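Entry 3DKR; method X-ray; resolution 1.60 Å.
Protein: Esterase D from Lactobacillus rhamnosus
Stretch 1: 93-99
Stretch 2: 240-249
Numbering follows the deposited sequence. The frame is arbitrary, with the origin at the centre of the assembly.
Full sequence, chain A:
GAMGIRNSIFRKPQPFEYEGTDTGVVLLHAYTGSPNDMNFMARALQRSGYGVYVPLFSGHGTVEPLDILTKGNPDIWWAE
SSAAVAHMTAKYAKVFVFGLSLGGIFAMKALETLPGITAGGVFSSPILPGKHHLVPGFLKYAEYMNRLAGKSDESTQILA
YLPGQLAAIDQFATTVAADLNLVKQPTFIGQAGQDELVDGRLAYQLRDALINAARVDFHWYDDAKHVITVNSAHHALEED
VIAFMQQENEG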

# COMPACT_ATOMS: atom_id res chain seq x y z
N ALA A 93 12.47 11.57 -14.19
CA ALA A 93 12.80 12.85 -13.59
C ALA A 93 12.13 13.01 -12.23
O ALA A 93 12.71 13.59 -11.32
CB ALA A 93 12.36 13.98 -14.48
N LYS A 94 10.88 12.56 -12.13
CA LYS A 94 10.11 12.64 -10.88
C LYS A 94 9.47 11.30 -10.57
O LYS A 94 8.99 10.61 -11.47
CB LYS A 94 9.03 13.72 -10.99
CG LYS A 94 9.60 15.12 -11.22
CD LYS A 94 8.52 16.19 -11.03
CE LYS A 94 9.03 17.59 -11.35
NZ LYS A 94 8.02 18.66 -11.08
N VAL A 95 9.47 10.96 -9.28
CA VAL A 95 8.88 9.69 -8.83
C VAL A 95 7.98 9.96 -7.63
O VAL A 95 8.35 10.71 -6.72
CB VAL A 95 9.98 8.69 -8.47
CG1 VAL A 95 9.40 7.50 -7.69
CG2 VAL A 95 10.70 8.21 -9.73
N PHE A 96 6.81 9.34 -7.66
CA PHE A 96 5.84 9.34 -6.57
C PHE A 96 5.69 7.91 -6.07
O PHE A 96 5.84 6.97 -6.83
CB PHE A 96 4.49 9.83 -7.08
CG PHE A 96 4.48 11.27 -7.53
CD1 PHE A 96 3.94 12.25 -6.72
CD2 PHE A 96 5.03 11.63 -8.75
CE1 PHE A 96 3.94 13.59 -7.14
CE2 PHE A 96 5.03 12.97 -9.16
CZ PHE A 96 4.48 13.93 -8.35
N VAL A 97 5.40 7.75 -4.78
CA VAL A 97 5.23 6.42 -4.18
C VAL A 97 3.98 6.41 -3.32
O VAL A 97 3.84 7.24 -2.42
CB VAL A 97 6.44 6.07 -3.32
CG1 VAL A 97 6.32 4.64 -2.78
CG2 VAL A 97 7.73 6.31 -4.13
N PHE A 98 3.09 5.45 -3.59
CA PHE A 98 1.83 5.30 -2.85
C PHE A 98 1.61 3.85 -2.49
O PHE A 98 2.12 2.96 -3.16
CB PHE A 98 0.62 5.73 -3.70
CG PHE A 98 0.72 7.11 -4.28
CD1 PHE A 98 0.36 8.23 -3.53
CD2 PHE A 98 1.10 7.29 -5.61
CE1 PHE A 98 0.42 9.50 -4.08
CE2 PHE A 98 1.19 8.55 -6.15
CZ PHE A 98 0.83 9.65 -5.39
N GLY A 99 0.80 3.61 -1.47
CA GLY A 99 0.42 2.25 -1.11
C GLY A 99 -0.89 2.16 -0.37
O GLY A 99 -1.45 3.17 0.04
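Stretch 2, residues 240-249: DVIAFMQQEN

Stretch 2, a helix that gives way to a turn, packs against one side of the strand formed by residues 94-99. The helix enters from earlier in the chain and includes residues 240-246. A type I turn spans Gln 246 to Asn 249. Helix and strand run roughly antiparallel, with 145° between their N-to-C directions and 10.9 Å between their axes at closest approach. The start of the strand therefore meets the end of stretch 2. In CA positions, Lys 94 lies nearest Glu 248, Phe 96 nearest Met 245 (CA to CA 7.8 Å), and Phe 98 nearest Val 241.

Ala 93 precedes the strand and makes no contact. Lys 94 points toward stretch 2 with an extended side chain. Its NZ lies 2.9 Å from Glu 248 O, but the angle is too poor for a hydrogen bond. Two waters make the polar link instead. Water 1 accepts from Lys 94 NZ (3.0 Å) and donates to Glu 248 OE1 (2.9 Å). Water 2 likewise joins Lys 94 NZ to Asn 249 OD1. Val 95 points away.

Phe 96 points toward the helix and is the most covered residue of the strand. Met 245 lies over one face of its ring, with Met 245 SD 3.6 Å from Phe 96 CG. Met 245 CG also makes a CH-pi contact with that ring. At the ring edge, Phe 96 CZ is 3.8 Å from Glu 248 CG, and Phe 96 CD1 is 4.2 Å from Phe 244 CE2.

Phe 98 points toward the helix. Its CE1 is 4.0 Å from Phe 244 CE2, and its CE2 is 4.1 Å from Met 245 SD; both partners lie at the ring edge. The Met 245 sulfur thus touches both rings. Phe 98 CZ is 4.0 Å from Val 241 CG1. Val 97 and Gly 99 make no contact. No direct hydrogen bond joins the stretches.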

# COMPACT_ATOMS: atom_id res chain seq x y z
N ASP A 240 -8.24 12.11 -7.93
CA ASP A 240 -7.60 12.84 -6.83
C ASP A 240 -6.08 12.68 -6.85
O ASP A 240 -5.33 13.64 -6.65
CB ASP A 240 -8.16 12.38 -5.49
CG ASP A 240 -9.64 12.72 -5.30
OD1 ASP A 240 -10.13 13.68 -5.97
OD2 ASP A 240 -10.30 12.06 -4.47
N VAL A 241 -5.62 11.45 -7.09
CA VAL A 241 -4.18 11.16 -7.13
C VAL A 241 -3.50 11.88 -8.30
O VAL A 241 -2.41 12.45 -8.18
CB VAL A 241 -3.93 9.63 -7.22
CG1 VAL A 241 -2.46 9.33 -7.57
CG2 VAL A 241 -4.39 8.94 -5.91
N ILE A 242 -4.16 11.85 -9.45
CA ILE A 242 -3.63 12.52 -10.63
C ILE A 242 -3.59 14.03 -10.39
O ILE A 242 -2.59 14.66 -10.70
CB ILE A 242 -4.43 12.11 -11.87
CG1 ILE A 242 -4.14 10.64 -12.19
CG2 ILE A 242 -4.05 12.98 -13.07
CD1 ILE A 242 -5.02 10.03 -13.27
N ALA A 243 -4.64 14.59 -9.80
CA ALA A 243 -4.62 16.03 -9.45
C ALA A 243 -3.46 16.38 -8.52
O ALA A 243 -2.77 17.40 -8.68
CB ALA A 243 -5.93 16.43 -8.82
N PHE A 244 -3.21 15.50 -7.54
CA PHE A 244 -2.13 15.67 -6.58
C PHE A 244 -0.77 15.72 -7.27
O PHE A 244 0.06 16.59 -6.98
CB PHE A 244 -2.20 14.52 -5.56
CG PHE A 244 -1.04 14.45 -4.62
CD1 PHE A 244 -0.99 15.26 -3.48
CD2 PHE A 244 -0.03 13.52 -4.82
CE1 PHE A 244 0.06 15.15 -2.60
CE2 PHE A 244 1.04 13.43 -3.93
CZ PHE A 244 1.08 14.23 -2.83
N MET A 245 -0.55 14.79 -8.20
CA MET A 245 0.69 14.76 -8.95
C MET A 245 0.82 15.96 -9.87
O MET A 245 1.90 16.54 -9.99
CB MET A 245 0.78 13.45 -9.72
CG MET A 245 1.03 12.29 -8.77
SD MET A 245 1.62 10.80 -9.58
CE MET A 245 0.08 10.40 -10.23
N GLN A 246 -0.28 16.37 -10.48
CA GLN A 246 -0.23 17.48 -11.43
C GLN A 246 0.09 18.81 -10.77
O GLN A 246 0.61 19.72 -11.41
CB GLN A 246 -1.54 17.55 -12.21
CG GLN A 246 -1.62 16.53 -13.32
CD GLN A 246 -0.66 16.85 -14.44
OE1 GLN A 246 0.54 16.56 -14.35
NE2 GLN A 246 -1.16 17.48 -15.50
N GLN A 247 -0.23 18.92 -9.48
CA GLN A 247 0.18 20.09 -8.69
C GLN A 247 1.69 20.30 -8.63
O GLN A 247 2.14 21.42 -8.36
CB GLN A 247 -0.40 19.99 -7.28
CG GLN A 247 -1.87 20.29 -7.23
CD GLN A 247 -2.17 21.76 -7.47
OE1 GLN A 247 -1.52 22.64 -6.90
NE2 GLN A 247 -3.17 22.04 -8.32
N GLU A 248 2.47 19.25 -8.88
CA GLU A 248 3.94 19.37 -8.98
C GLU A 248 4.48 19.92 -10.32
O GLU A 248 5.68 20.17 -10.45
CB GLU A 248 4.60 18.02 -8.66
CG GLU A 248 4.34 17.58 -7.23
CD GLU A 248 4.85 18.59 -6.22
OE1 GLU A 248 6.05 18.92 -6.25
OE2 GLU A 248 4.04 19.09 -5.42
N ASN A 249 3.60 20.12 -11.29
CA ASN A 249 4.03 20.73 -12.56
C ASN A 249 4.32 22.21 -12.37
O ASN A 249 3.79 22.85 -11.46
CB ASN A 249 2.95 20.58 -13.63
CG ASN A 249 2.76 19.16 -14.09
OD1 ASN A 249 3.67 18.32 -13.99
ND2 ASN A 249 1.58 18.88 -14.62
O HOH W 1 8.20 18.81 -8.13
O HOH W 2 6.06 17.44 -12.76